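Long-range contacts in Exo-1,5-alpha-l-arabinofuranobiosidase (Gibberella zeae, PDB 2YDT), which probably acts as a glycoside hydrolase that releases arabinobiose from the ends of alpha-1,5-linked L-arabinan chains: residues R297-T302 / K313-V317; D333-I339 / A356-S362; E222-V226 / P253-L257; G8-V14 / D64-T68. One frame throughout, in Å; residues are numbered along the deposited sequence.

Interaction 1. Residues R297-T302 / K313-V317; sequences RSEIFT and KKWDV. With MN (manganese (II) ion), chain M.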
loop_
_atom_site.group_PDB
_atom_site.type_symbol
_atom_site.label_atom_id
_atom_site.label_comp_id
_atom_site.label_asym_id
_atom_site.label_seq_id
_atom_site.Cartn_x
_atom_site.Cartn_y
_atom_site.Cartn_z
ATOM N N ARG A 297 -12.985 -6.598 5.386
ATOM C CA ARG A 297 -14.144 -5.899 6.006
ATOM C C ARG A 297 -14.229 -4.500 5.505
ATOM O O ARG A 297 -13.217 -3.959 5.070
ATOM C CB ARG A 297 -13.966 -5.839 7.530
ATOM C CG ARG A 297 -13.831 -7.179 8.162
ATOM C CD ARG A 297 -13.888 -7.094 9.648
ATOM N NE ARG A 297 -15.190 -6.568 10.063
ATOM C CZ ARG A 297 -16.151 -7.278 10.637
ATOM N NH1 ARG A 297 -15.979 -8.580 10.908
ATOM N NH2 ARG A 297 -17.290 -6.664 10.950
ATOM N N SER A 298 -15.412 -3.867 5.626
ATOM C CA SER A 298 -15.590 -2.513 5.126
ATOM C C SER A 298 -15.319 -1.400 6.123
ATOM O O SER A 298 -15.144 -0.240 5.717
ATOM C CB SER A 298 -16.998 -2.351 4.535
ATOM O OG SER A 298 -17.975 -2.532 5.539
ATOM N N GLU A 299 -15.290 -1.721 7.420
ATOM C CA GLU A 299 -15.091 -0.703 8.429
ATOM C C GLU A 299 -13.671 -0.127 8.417
ATOM O O GLU A 299 -12.733 -0.724 7.836
ATOM C CB GLU A 299 -15.401 -1.232 9.832
ATOM C CG GLU A 299 -16.850 -1.739 9.965
ATOM C CD GLU A 299 -17.036 -3.198 9.699
ATOM O OE1 GLU A 299 -16.122 -3.879 9.204
ATOM O OE2 GLU A 299 -18.130 -3.728 10.016
ATOM N N ILE A 300 -13.518 1.030 9.045
ATOM C CA ILE A 300 -12.184 1.564 9.386
ATOM C C ILE A 300 -11.955 1.331 10.886
ATOM O O ILE A 300 -12.929 1.287 11.684
ATOM C CB ILE A 300 -11.979 3.008 8.959
ATOM C CG1 ILE A 300 -12.940 3.974 9.690
ATOM C CG2 ILE A 300 -12.031 3.094 7.382
ATOM C CD1 ILE A 300 -12.554 5.430 9.577
ATOM N N PHE A 301 -10.687 1.197 11.239
ATOM C CA PHE A 301 -10.219 0.945 12.587
ATOM C C PHE A 301 -9.334 2.105 13.021
ATOM O O PHE A 301 -8.381 2.472 12.328
ATOM C CB PHE A 301 -9.510 -0.388 12.658
ATOM C CG PHE A 301 -10.397 -1.541 12.335
ATOM C CD1 PHE A 301 -11.063 -2.239 13.323
ATOM C CD2 PHE A 301 -10.656 -1.885 11.018
ATOM C CE1 PHE A 301 -11.938 -3.286 13.005
ATOM C CE2 PHE A 301 -11.519 -2.938 10.703
ATOM C CZ PHE A 301 -12.167 -3.626 11.712
ATOM N N THR A 302 -9.643 2.698 14.176
ATOM C CA THR A 302 -8.955 3.923 14.585
ATOM C C THR A 302 -8.297 3.773 15.951
ATOM O O THR A 302 -8.733 2.972 16.758
ATOM C CB THR A 302 -9.905 5.162 14.638
ATOM O OG1 THR A 302 -10.936 4.936 15.629
ATOM C CG2 THR A 302 -10.537 5.436 13.262
ATOM N N LYS A 313 -10.826 1.229 17.872
ATOM C CA LYS A 313 -12.280 1.338 17.682
ATOM C C LYS A 313 -12.611 1.054 16.211
ATOM O O LYS A 313 -11.740 1.167 15.344
ATOM C CB LYS A 313 -12.796 2.717 18.074
ATOM C CG LYS A 313 -12.283 3.290 19.436
ATOM C CD LYS A 313 -12.542 2.413 20.612
ATOM C CE LYS A 313 -12.209 3.105 21.943
ATOM N NZ LYS A 313 -12.028 2.071 23.044
ATOM N N LYS A 314 -13.854 0.683 15.941
ATOM C CA LYS A 314 -14.291 0.307 14.604
ATOM C C LYS A 314 -15.476 1.167 14.179
ATOM O O LYS A 314 -16.393 1.379 14.990
ATOM C CB LYS A 314 -14.660 -1.150 14.618
ATOM C CG LYS A 314 -15.465 -1.674 13.402
ATOM C CD LYS A 314 -15.819 -3.132 13.571
ATOM C CE LYS A 314 -17.131 -3.296 14.329
ATOM N NZ LYS A 314 -17.755 -4.602 14.068
ATOM N N TRP A 315 -15.501 1.618 12.924
ATOM C CA TRP A 315 -16.544 2.506 12.384
ATOM C C TRP A 315 -16.938 2.148 10.956
ATOM O O TRP A 315 -16.068 1.924 10.099
ATOM C CB TRP A 315 -16.128 3.992 12.398
ATOM C CG TRP A 315 -15.378 4.431 13.632
ATOM C CD1 TRP A 315 -14.033 4.455 13.791
ATOM C CD2 TRP A 315 -15.930 4.864 14.882
ATOM N NE1 TRP A 315 -13.692 4.889 15.047
ATOM C CE2 TRP A 315 -14.845 5.155 15.736
ATOM C CE3 TRP A 315 -17.230 5.074 15.346
ATOM C CZ2 TRP A 315 -15.020 5.619 17.045
ATOM C CZ3 TRP A 315 -17.403 5.539 16.638
ATOM C CH2 TRP A 315 -16.310 5.804 17.469
ATOM N N ASP A 316 -18.246 2.141 10.673
ATOM C CA ASP A 316 -18.730 1.918 9.320
ATOM C C ASP A 316 -18.447 3.102 8.443
ATOM O O ASP A 316 -18.447 4.260 8.895
ATOM C CB ASP A 316 -20.260 1.677 9.321
ATOM C CG ASP A 316 -20.641 0.396 9.938
ATOM O OD1 ASP A 316 -20.014 -0.641 9.640
ATOM O OD2 ASP A 316 -21.598 0.392 10.742
ATOM N N VAL A 317 -18.202 2.808 7.157
ATOM C CA VAL A 317 -18.029 3.828 6.140
ATOM C C VAL A 317 -18.746 3.362 4.870
ATOM O O VAL A 317 -19.049 2.177 4.760
ATOM C CB VAL A 317 -16.508 4.069 5.819
ATOM C CG1 VAL A 317 -15.755 4.689 7.037
ATOM C CG2 VAL A 317 -15.860 2.779 5.329
HETATM MN MN MN M . -20.241 -2.719 10.230
HETATM O O HOH W 1 -18.893 -0.214 6.879
HETATM O O HOH W 2 -19.818 -2.546 11.879
#
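Arg297 opens the first segment by gripping Glu299: NE lies 3.0 Å from Glu299 OE1 in a salt bridge, and NH2 3.2 Å from OE2. The same NH2 sits 3.8 Å from the like-charged Lys314 NZ, which is held by Asp268 and Thr270. Ser298 OG bonds a water (2.8 Å) that continues to Asp316 OD1 (3.0 Å) and Val317 N (3.1 Å). Glu299 OE2 and Asp316 OD1 bind manganese at 2.4 and 2.2 Å. At Ile300 the segment pairs in the antiparallel outer hairpin of a propeller blade: the hydrogen bonds Ile300 N to Trp315 O and Trp315 N to Ile300 O are both 2.9 Å, while Ile300 CG1 meets Val317 CG1 at 3.9 Å. Phe301 CE1 rests 3.8 Å from Lys314 CB. Thr302 N bonds Lys313 O (2.8 Å), and Thr302 OG1 accepts from Trp315 NE1 (2.8 Å). Manganese thus bridges two carboxylates just beyond the open end of the hairpin, offsetting their negative charge and cross-linking the two segments there.

Interaction 2. Residues D333-I339 / A356-S362; sequences DPDLLMI and ASVVRLS. With SO4 (sulfate ion), chain D.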
loop_
_atom_site.group_PDB
_atom_site.type_symbol
_atom_site.label_atom_id
_atom_site.label_comp_id
_atom_site.label_asym_id
_atom_site.label_seq_id
_atom_site.Cartn_x
_atom_site.Cartn_y
_atom_site.Cartn_z
ATOM N N ASP A 333 -7.165 19.695 5.355
ATOM C CA ASP A 333 -8.265 19.380 6.271
ATOM C C ASP A 333 -8.105 17.968 6.780
ATOM O O ASP A 333 -8.617 17.012 6.200
ATOM C CB ASP A 333 -9.641 19.597 5.638
ATOM C CG ASP A 333 -10.787 19.483 6.682
ATOM O OD1 ASP A 333 -10.541 19.019 7.834
ATOM O OD2 ASP A 333 -11.941 19.868 6.351
ATOM N N PRO A 334 -7.399 17.824 7.885
ATOM C CA PRO A 334 -7.121 16.539 8.508
ATOM C C PRO A 334 -8.365 15.714 8.891
ATOM O O PRO A 334 -8.242 14.528 9.147
ATOM C CB PRO A 334 -6.359 16.936 9.765
ATOM C CG PRO A 334 -5.727 18.233 9.427
ATOM C CD PRO A 334 -6.704 18.929 8.580
ATOM N N ASP A 335 -9.545 16.339 8.957
ATOM C CA ASP A 335 -10.798 15.611 9.203
ATOM C C ASP A 335 -11.213 14.765 7.991
ATOM O O ASP A 335 -11.907 13.790 8.151
ATOM C CB ASP A 335 -11.905 16.630 9.516
ATOM C CG ASP A 335 -13.148 16.013 10.107
ATOM O OD1 ASP A 335 -13.151 14.885 10.627
ATOM O OD2 ASP A 335 -14.186 16.720 10.089
ATOM N N LEU A 336 -10.762 15.132 6.805
ATOM C CA LEU A 336 -11.174 14.426 5.578
ATOM C C LEU A 336 -10.308 13.179 5.357
ATOM O O LEU A 336 -9.058 13.237 5.477
ATOM C CB LEU A 336 -11.062 15.339 4.361
ATOM C CG LEU A 336 -12.065 16.507 4.279
ATOM C CD1 LEU A 336 -11.742 17.393 3.023
ATOM C CD2 LEU A 336 -13.481 15.971 4.285
ATOM N N LEU A 337 -10.966 12.087 4.996
ATOM C CA LEU A 337 -10.289 10.824 4.744
ATOM C C LEU A 337 -10.812 10.232 3.431
ATOM O O LEU A 337 -12.008 9.981 3.300
ATOM C CB LEU A 337 -10.539 9.852 5.887
ATOM C CG LEU A 337 -9.947 8.432 5.748
ATOM C CD1 LEU A 337 -8.409 8.424 6.016
ATOM C CD2 LEU A 337 -10.644 7.458 6.687
ATOM N N MET A 338 -9.897 9.968 2.486
ATOM C CA MET A 338 -10.281 9.231 1.260
ATOM C C MET A 338 -10.021 7.751 1.469
ATOM O O MET A 338 -8.981 7.365 2.049
ATOM C CB MET A 338 -9.487 9.744 0.047
ATOM C CG MET A 338 -9.651 8.885 -1.188
ATOM S SD MET A 338 -8.771 9.604 -2.637
ATOM C CE MET A 338 -10.053 10.607 -3.126
ATOM N N ILE A 339 -10.967 6.924 1.014
ATOM C CA ILE A 339 -10.899 5.486 1.068
ATOM C C ILE A 339 -11.079 5.004 -0.376
ATOM O O ILE A 339 -12.085 5.336 -1.031
ATOM C CB ILE A 339 -12.011 4.870 1.971
ATOM C CG1 ILE A 339 -12.072 5.639 3.298
ATOM C CG2 ILE A 339 -11.780 3.363 2.144
ATOM C CD1 ILE A 339 -13.267 5.280 4.178
ATOM N N ALA A 356 -13.782 5.490 -5.099
ATOM C CA ALA A 356 -13.346 6.083 -3.823
ATOM C C ALA A 356 -14.512 6.791 -3.159
ATOM O O ALA A 356 -15.491 7.158 -3.822
ATOM C CB ALA A 356 -12.201 7.057 -4.021
ATOM N N SER A 357 -14.361 6.990 -1.857
ATOM C CA SER A 357 -15.233 7.860 -1.071
ATOM C C SER A 357 -14.353 8.813 -0.259
ATOM O O SER A 357 -13.227 8.466 0.091
ATOM C CB SER A 357 -16.050 7.019 -0.094
ATOM O OG SER A 357 -16.915 6.100 -0.734
ATOM N N VAL A 358 -14.880 10.001 0.074
ATOM C CA VAL A 358 -14.236 10.889 1.025
ATOM C C VAL A 358 -15.249 11.102 2.148
ATOM O O VAL A 358 -16.385 11.501 1.877
ATOM C CB VAL A 358 -13.796 12.212 0.417
ATOM C CG1 VAL A 358 -13.409 13.223 1.530
ATOM C CG2 VAL A 358 -12.650 11.979 -0.562
ATOM N N VAL A 359 -14.835 10.787 3.354
ATOM C CA VAL A 359 -15.656 10.906 4.587
ATOM C C VAL A 359 -14.981 11.874 5.551
ATOM O O VAL A 359 -13.815 12.220 5.398
ATOM C CB VAL A 359 -15.834 9.572 5.283
ATOM C CG1 VAL A 359 -16.484 8.557 4.346
ATOM C CG2 VAL A 359 -14.485 9.028 5.850
ATOM N N ARG A 360 -15.741 12.376 6.533
ATOM C CA ARG A 360 -15.198 13.124 7.634
ATOM C C ARG A 360 -15.154 12.255 8.888
ATOM O O ARG A 360 -16.159 11.666 9.289
ATOM C CB ARG A 360 -16.096 14.372 7.940
ATOM C CG ARG A 360 -15.842 15.516 7.070
ATOM C CD ARG A 360 -16.590 16.801 7.537
ATOM N NE ARG A 360 -16.352 17.794 6.519
ATOM C CZ ARG A 360 -15.240 18.509 6.410
ATOM N NH1 ARG A 360 -14.295 18.443 7.333
ATOM N NH2 ARG A 360 -15.102 19.330 5.405
ATOM N N LEU A 361 -14.009 12.229 9.556
ATOM C CA LEU A 361 -13.825 11.424 10.733
ATOM C C LEU A 361 -14.734 11.975 11.847
ATOM O O LEU A 361 -15.269 11.182 12.623
ATOM C CB LEU A 361 -12.363 11.439 11.173
ATOM C CG LEU A 361 -11.434 10.647 10.266
ATOM C CD1 LEU A 361 -9.961 10.955 10.634
ATOM C CD2 LEU A 361 -11.779 9.148 10.341
ATOM N N SER A 362 -14.921 13.300 11.851
ATOM C CA SER A 362 -15.836 13.958 12.823
ATOM C C SER A 362 -17.269 13.422 12.713
ATOM O O SER A 362 -18.037 13.466 13.691
ATOM C CB SER A 362 -15.812 15.477 12.658
ATOM O OG SER A 362 -16.260 15.930 11.407
HETATM S S SO4 D . -18.603 18.510 3.585
HETATM O O1 SO4 D . -17.302 19.081 3.300
HETATM O O2 SO4 D . -18.601 17.716 4.785
HETATM O O3 SO4 D . -19.546 19.629 3.594
HETATM O O4 SO4 D . -19.097 17.693 2.478
#
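Two neighbouring antiparallel strands interlock their side chains on both faces. On one, Val358 fits between two larger residues: its CG1 is 3.9 Å from Leu336 CD2 and its CG2 3.9 Å from Met338 CE. The small Ala356 leaves room for the methionine stem, Met338 CG lying 4.2 Å from Ala356 CB. Leu336 CD2 also covers a face of the Arg360 guanidinium and touches Arg360 CG at 3.7 Å. On the opposite face Val359 CG2 lodges between Leu337 CB (4.0 Å) and Ile339 CD1 (4.3 Å), and Leu337 CD2 meets Leu361 CD2 at 4.2 Å; Ile300 of the adjacent blade packs onto Leu337, Ile339 and Leu361. The Asp333-Leu336 turn curls over the strand end, where Asp333 OD2 (2.9 Å) and Asp335 OD2 (3.3 Å) form salt bridges with Arg360 NH1, and Arg360 NE bonds a sulfate oxygen, O2, at 2.8 Å. Asp335 reaches the short helix after Arg360, its OD1 accepting from Ser362 N (2.7 Å) and its OD2 from Ser362 OG (2.6 Å). Paired backbone bonds, such as Leu337 N to Val359 O at 2.9 Å, set the register of these central strands in the closing blade of a six-bladed beta-propeller.

Interaction 3. Residues E222-V226 / P253-L257; sequences EYIYV and PQKFL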
loop_
_atom_site.group_PDB
_atom_site.type_symbol
_atom_site.label_atom_id
_atom_site.label_comp_id
_atom_site.label_asym_id
_atom_site.label_seq_id
_atom_site.Cartn_x
_atom_site.Cartn_y
_atom_site.Cartn_z
ATOM N N GLU A 222 7.345 8.389 17.074
ATOM C CA GLU A 222 7.337 6.970 16.765
ATOM C C GLU A 222 6.669 6.766 15.423
ATOM O O GLU A 222 6.054 7.689 14.867
ATOM C CB GLU A 222 6.609 6.178 17.828
ATOM C CG GLU A 222 7.474 6.089 19.086
ATOM C CD GLU A 222 7.016 5.164 20.134
ATOM O OE1 GLU A 222 6.089 4.332 19.917
ATOM O OE2 GLU A 222 7.604 5.301 21.238
ATOM N N TYR A 223 6.854 5.563 14.908
ATOM C CA TYR A 223 6.263 5.108 13.665
ATOM C C TYR A 223 5.506 3.836 13.920
ATOM O O TYR A 223 5.940 3.026 14.761
ATOM C CB TYR A 223 7.340 4.813 12.627
ATOM C CG TYR A 223 8.049 6.032 12.140
ATOM C CD1 TYR A 223 7.676 6.658 10.946
ATOM C CD2 TYR A 223 9.074 6.578 12.872
ATOM C CE1 TYR A 223 8.351 7.769 10.480
ATOM C CE2 TYR A 223 9.751 7.721 12.424
ATOM C CZ TYR A 223 9.372 8.310 11.254
ATOM O OH TYR A 223 10.051 9.428 10.837
ATOM N N ILE A 224 4.371 3.676 13.235
ATOM C CA ILE A 224 3.613 2.421 13.277
ATOM C C ILE A 224 3.780 1.678 11.948
ATOM O O ILE A 224 3.573 2.246 10.886
ATOM C CB ILE A 224 2.129 2.656 13.631
ATOM C CG1 ILE A 224 1.408 1.316 13.829
ATOM C CG2 ILE A 224 1.429 3.594 12.597
ATOM C CD1 ILE A 224 -0.064 1.443 14.323
ATOM N N TYR A 225 4.151 0.411 12.078
ATOM C CA TYR A 225 4.372 -0.527 10.973
ATOM C C TYR A 225 3.259 -1.543 11.009
ATOM O O TYR A 225 3.143 -2.279 11.997
ATOM C CB TYR A 225 5.706 -1.203 11.216
ATOM C CG TYR A 225 6.185 -2.226 10.197
ATOM C CD1 TYR A 225 6.758 -1.793 9.021
ATOM C CD2 TYR A 225 6.080 -3.570 10.425
ATOM C CE1 TYR A 225 7.229 -2.715 8.067
ATOM C CE2 TYR A 225 6.557 -4.518 9.502
ATOM C CZ TYR A 225 7.130 -4.061 8.323
ATOM O OH TYR A 225 7.586 -4.991 7.417
ATOM N N VAL A 226 2.512 -1.671 9.904
ATOM C CA VAL A 226 1.340 -2.516 9.839
ATOM C C VAL A 226 1.503 -3.555 8.743
ATOM O O VAL A 226 2.099 -3.266 7.674
ATOM C CB VAL A 226 0.066 -1.645 9.623
ATOM C CG1 VAL A 226 -1.191 -2.516 9.481
ATOM C CG2 VAL A 226 -0.092 -0.650 10.843
ATOM N N PRO A 253 12.306 3.776 12.229
ATOM C CA PRO A 253 11.508 2.909 11.356
ATOM C C PRO A 253 12.365 1.945 10.509
ATOM O O PRO A 253 11.856 1.165 9.674
ATOM C CB PRO A 253 10.720 3.927 10.529
ATOM C CG PRO A 253 11.668 5.030 10.378
ATOM C CD PRO A 253 12.350 5.158 11.706
ATOM N N GLN A 254 13.667 1.954 10.748
ATOM C CA GLN A 254 14.587 0.927 10.228
ATOM C C GLN A 254 14.733 -0.298 11.136
ATOM O O GLN A 254 15.407 -1.285 10.785
ATOM C CB GLN A 254 15.975 1.523 9.978
ATOM C CG GLN A 254 15.987 2.665 8.977
ATOM C CD GLN A 254 17.295 3.415 9.002
ATOM O OE1 GLN A 254 18.117 3.268 8.086
ATOM N NE2 GLN A 254 17.511 4.220 10.061
ATOM N N LYS A 255 14.143 -0.194 12.325
ATOM C CA LYS A 255 14.334 -1.162 13.386
ATOM C C LYS A 255 13.040 -1.725 13.932
ATOM O O LYS A 255 12.874 -1.892 15.157
ATOM C CB LYS A 255 15.126 -0.507 14.525
ATOM C CG LYS A 255 16.501 0.024 14.124
ATOM C CD LYS A 255 17.283 0.471 15.408
ATOM C CE LYS A 255 18.592 1.105 15.064
ATOM N NZ LYS A 255 19.533 0.085 14.580
ATOM N N PHE A 256 12.122 -2.081 13.051
ATOM C CA PHE A 256 10.924 -2.784 13.500
ATOM C C PHE A 256 11.185 -4.236 13.931
ATOM O O PHE A 256 10.368 -4.807 14.644
ATOM C CB PHE A 256 9.802 -2.703 12.459
ATOM C CG PHE A 256 9.232 -1.299 12.274
ATOM C CD1 PHE A 256 8.571 -0.684 13.315
ATOM C CD2 PHE A 256 9.378 -0.616 11.054
ATOM C CE1 PHE A 256 8.018 0.600 13.157
ATOM C CE2 PHE A 256 8.840 0.633 10.879
ATOM C CZ PHE A 256 8.159 1.248 11.923
ATOM N N LEU A 257 12.280 -4.845 13.488
ATOM C CA LEU A 257 12.470 -6.287 13.651
ATOM C C LEU A 257 12.480 -6.689 15.124
ATOM O O LEU A 257 11.948 -7.760 15.477
ATOM C CB LEU A 257 13.747 -6.742 12.987
ATOM C CG LEU A 257 14.094 -8.215 13.188
ATOM C CD1 LEU A 257 13.063 -9.103 12.491
ATOM C CD2 LEU A 257 15.490 -8.482 12.658
#
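Tyr223 and Tyr225, two apart on one strand, both send CB toward the loop, yet they adopt different rotamers. Tyr223 is m and Tyr225 is t, so the rings splay in opposite directions along the strand and leave a gap between them. Phe256, itself m, slides its ring into that gap. Tyr225 CB stands almost on the ring normal, 3.3 Å from the Phe256 centroid, in a CH-pi contact, and the two rings form an offset stack with centroids 4.7 Å apart and planes at 24°. Across the gap Tyr223 CB lies 3.7 Å from Phe256 CZ, while Tyr223 O approaches the edge of that ring at Phe256 CE1 (3.6 Å). In the beta-propeller, strand 223-230 is the second of its blade and the 253-257 loop joins the third and fourth strands, so the loop folds back over one face of its own blade. Ile224 points away to the other face. The Pro253 ring lies over Tyr223, with CG 3.9 Å from the Tyr223 ring centroid and 11° off its normal. Met160 from the preceding blade touches both Tyr223 and Pro253, and Leu183 reaches Tyr225.

Interaction 4. Residues G8-V14 / D64-T68; sequences GKTFSNV and DGGKT. With SO4 (sulfate ion), chain D.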
loop_
_atom_site.group_PDB
_atom_site.type_symbol
_atom_site.label_atom_id
_atom_site.label_comp_id
_atom_site.label_asym_id
_atom_site.label_seq_id
_atom_site.Cartn_x
_atom_site.Cartn_y
_atom_site.Cartn_z
ATOM N N GLY A 8 -19.255 21.151 -0.958
ATOM C CA GLY A 8 -18.840 20.094 0.006
ATOM C C GLY A 8 -17.652 19.272 -0.491
ATOM O O GLY A 8 -17.373 19.205 -1.688
ATOM N N LYS A 9 -16.946 18.663 0.447
ATOM C CA LYS A 9 -15.756 17.885 0.105
ATOM C C LYS A 9 -15.985 16.396 0.215
ATOM O O LYS A 9 -15.196 15.626 -0.325
ATOM C CB LYS A 9 -14.599 18.328 0.966
ATOM C CG LYS A 9 -14.369 19.823 0.732
ATOM C CD LYS A 9 -13.156 20.386 1.320
ATOM C CE LYS A 9 -12.810 21.716 0.627
ATOM N NZ LYS A 9 -12.201 21.538 -0.755
ATOM N N THR A 10 -17.042 15.985 0.900
ATOM C CA THR A 10 -17.335 14.563 1.041
ATOM C C THR A 10 -18.142 14.016 -0.141
ATOM O O THR A 10 -18.857 14.751 -0.842
ATOM C CB THR A 10 -18.050 14.237 2.348
ATOM O OG1 THR A 10 -19.343 14.868 2.378
ATOM C CG2 THR A 10 -17.234 14.704 3.598
ATOM N N PHE A 11 -18.009 12.708 -0.358
ATOM C CA PHE A 11 -18.761 11.986 -1.381
ATOM C C PHE A 11 -18.629 10.491 -1.171
ATOM O O PHE A 11 -17.707 10.022 -0.478
ATOM C CB PHE A 11 -18.314 12.354 -2.781
ATOM C CG PHE A 11 -16.845 12.128 -3.040
ATOM C CD1 PHE A 11 -16.360 10.862 -3.393
ATOM C CD2 PHE A 11 -15.958 13.181 -2.977
ATOM C CE1 PHE A 11 -15.006 10.680 -3.672
ATOM C CE2 PHE A 11 -14.602 12.991 -3.225
ATOM C CZ PHE A 11 -14.129 11.734 -3.578
ATOM N N SER A 12 -19.566 9.733 -1.743
ATOM C CA SER A 12 -19.604 8.290 -1.547
ATOM C C SER A 12 -19.631 7.532 -2.873
ATOM O O SER A 12 -20.410 7.845 -3.770
ATOM C CB SER A 12 -20.816 7.888 -0.723
ATOM O OG SER A 12 -20.770 8.494 0.570
ATOM N N ASN A 13 -18.717 6.578 -3.014
ATOM C CA ASN A 13 -18.735 5.652 -4.145
ATOM C C ASN A 13 -18.645 6.291 -5.508
ATOM O O ASN A 13 -19.389 5.920 -6.426
ATOM C CB ASN A 13 -19.975 4.771 -4.033
ATOM C CG ASN A 13 -20.053 4.129 -2.706
ATOM O OD1 ASN A 13 -20.934 4.459 -1.879
ATOM N ND2 ASN A 13 -19.112 3.243 -2.446
ATOM N N VAL A 14 -17.738 7.232 -5.670
ATOM C CA VAL A 14 -17.475 7.803 -6.954
ATOM C C VAL A 14 -16.577 6.846 -7.769
ATOM O O VAL A 14 -15.515 6.447 -7.324
ATOM C CB VAL A 14 -16.807 9.198 -6.813
ATOM C CG1 VAL A 14 -16.145 9.677 -8.129
ATOM C CG2 VAL A 14 -17.849 10.212 -6.279
ATOM N N ASP A 64 -10.386 18.327 -8.073
ATOM C CA ASP A 64 -11.512 18.700 -7.211
ATOM C C ASP A 64 -11.684 17.792 -6.021
ATOM O O ASP A 64 -12.787 17.499 -5.588
ATOM C CB ASP A 64 -12.799 18.814 -8.039
ATOM C CG ASP A 64 -13.133 17.552 -8.804
ATOM O OD1 ASP A 64 -12.526 16.495 -8.503
ATOM O OD2 ASP A 64 -14.035 17.614 -9.694
ATOM N N GLY A 65 -10.570 17.312 -5.483
ATOM C CA GLY A 65 -10.582 16.542 -4.263
ATOM C C GLY A 65 -11.130 15.133 -4.408
ATOM O O GLY A 65 -11.552 14.518 -3.445
ATOM N N GLY A 66 -11.141 14.632 -5.636
ATOM C CA GLY A 66 -11.599 13.286 -5.891
ATOM C C GLY A 66 -12.985 13.124 -6.467
ATOM O O GLY A 66 -13.426 12.002 -6.709
ATOM N N LYS A 67 -13.674 14.231 -6.738
ATOM C CA LYS A 67 -15.013 14.118 -7.335
ATOM C C LYS A 67 -14.994 13.712 -8.800
ATOM O O LYS A 67 -15.869 12.967 -9.238
ATOM C CB LYS A 67 -15.775 15.440 -7.185
ATOM C CG LYS A 67 -16.068 15.713 -5.762
ATOM C CD LYS A 67 -16.832 17.015 -5.596
ATOM C CE LYS A 67 -17.135 17.250 -4.136
ATOM N NZ LYS A 67 -17.923 18.514 -3.975
ATOM N N THR A 68 -14.013 14.214 -9.568
ATOM C CA THR A 68 -13.859 13.833 -10.945
ATOM C C THR A 68 -12.392 13.532 -11.275
ATOM O O THR A 68 -11.465 14.104 -10.677
ATOM C CB THR A 68 -14.348 14.935 -11.891
ATOM O OG1 THR A 68 -13.565 16.123 -11.733
ATOM C CG2 THR A 68 -15.851 15.197 -11.611
HETATM S S SO4 D . -18.603 18.510 3.585
HETATM O O1 SO4 D . -17.302 19.081 3.300
HETATM O O2 SO4 D . -18.601 17.716 4.785
HETATM O O3 SO4 D . -19.546 19.629 3.594
HETATM O O4 SO4 D . -19.097 17.693 2.478
HETATM O O HOH W 3 -12.723 16.157 -1.448
#
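Lys67, Phe11 and Val14 carry most of this surface contact. Lys67 has the largest covered area: apart from an m chi1 its side chain is fully extended, running beside the 8-14 segment until NZ makes a very short 2.5 Å hydrogen bond to Gly8 O, at the first modelled residue. Phe11 pushes the end of its ring against the turn backbone, with CE2 3.4 Å from Gly65 O, CZ 3.2 Å from Gly66 O and CD2 3.8 Å from Lys67 CG. Gly66 leaves space for this ring, since a CB there would collide with Phe11 CZ; its backbone angles also call for glycine. Val14 CG1 adds packing against Lys67 O at 3.5 Å and Gly66 O at 3.8 Å. It is brought there by a G1 beta bulge, in which Asn13, at positive phi, and Val14 both face Ala356. A water spans the remaining gap, 2.8 Å from both Lys9 O and Gly65 O, while a sulfate is bound by Lys9 N (2.9 Å to its O1) and Thr10 OG1 (2.8 Å to its O4). The 64-67 turn is of type I', and Asp64 ties it to Thr68 through OD1 to Thr68 N (2.9 Å) and OD2 to Thr68 OG1 (2.6 Å). With Ser62 and Trp69, this is the Ser-X-Asp-X-Gly-X-Thr-Trp Asp box of sialidase-like propellers, set here against the N-terminal strand that completes the last blade.

How the interactions relate
From the N terminus, interaction 4 comes first, joining 8-14 to 64-68 across 49 residues and bringing the N-terminal strand against the first blade. Interaction 3 then closes a loop within the blade that runs from strand 209-217 to strand 262-263, interaction 1 a hairpin in the next blade, and interaction 2 a connection in the last. All four run in series, so none nests or crosses. Interactions 2 and 4 share a sheet: strand 11-17 pairs with 354-360, Val358 N lying 2.9 Å from Phe11 O, which seals the propeller ring in Velcro fashion. Ile300 and Val317 join interaction 1 to interaction 2 across a blade interface. Interaction 3 stands apart, its centre about 23 Å from that of interaction 1.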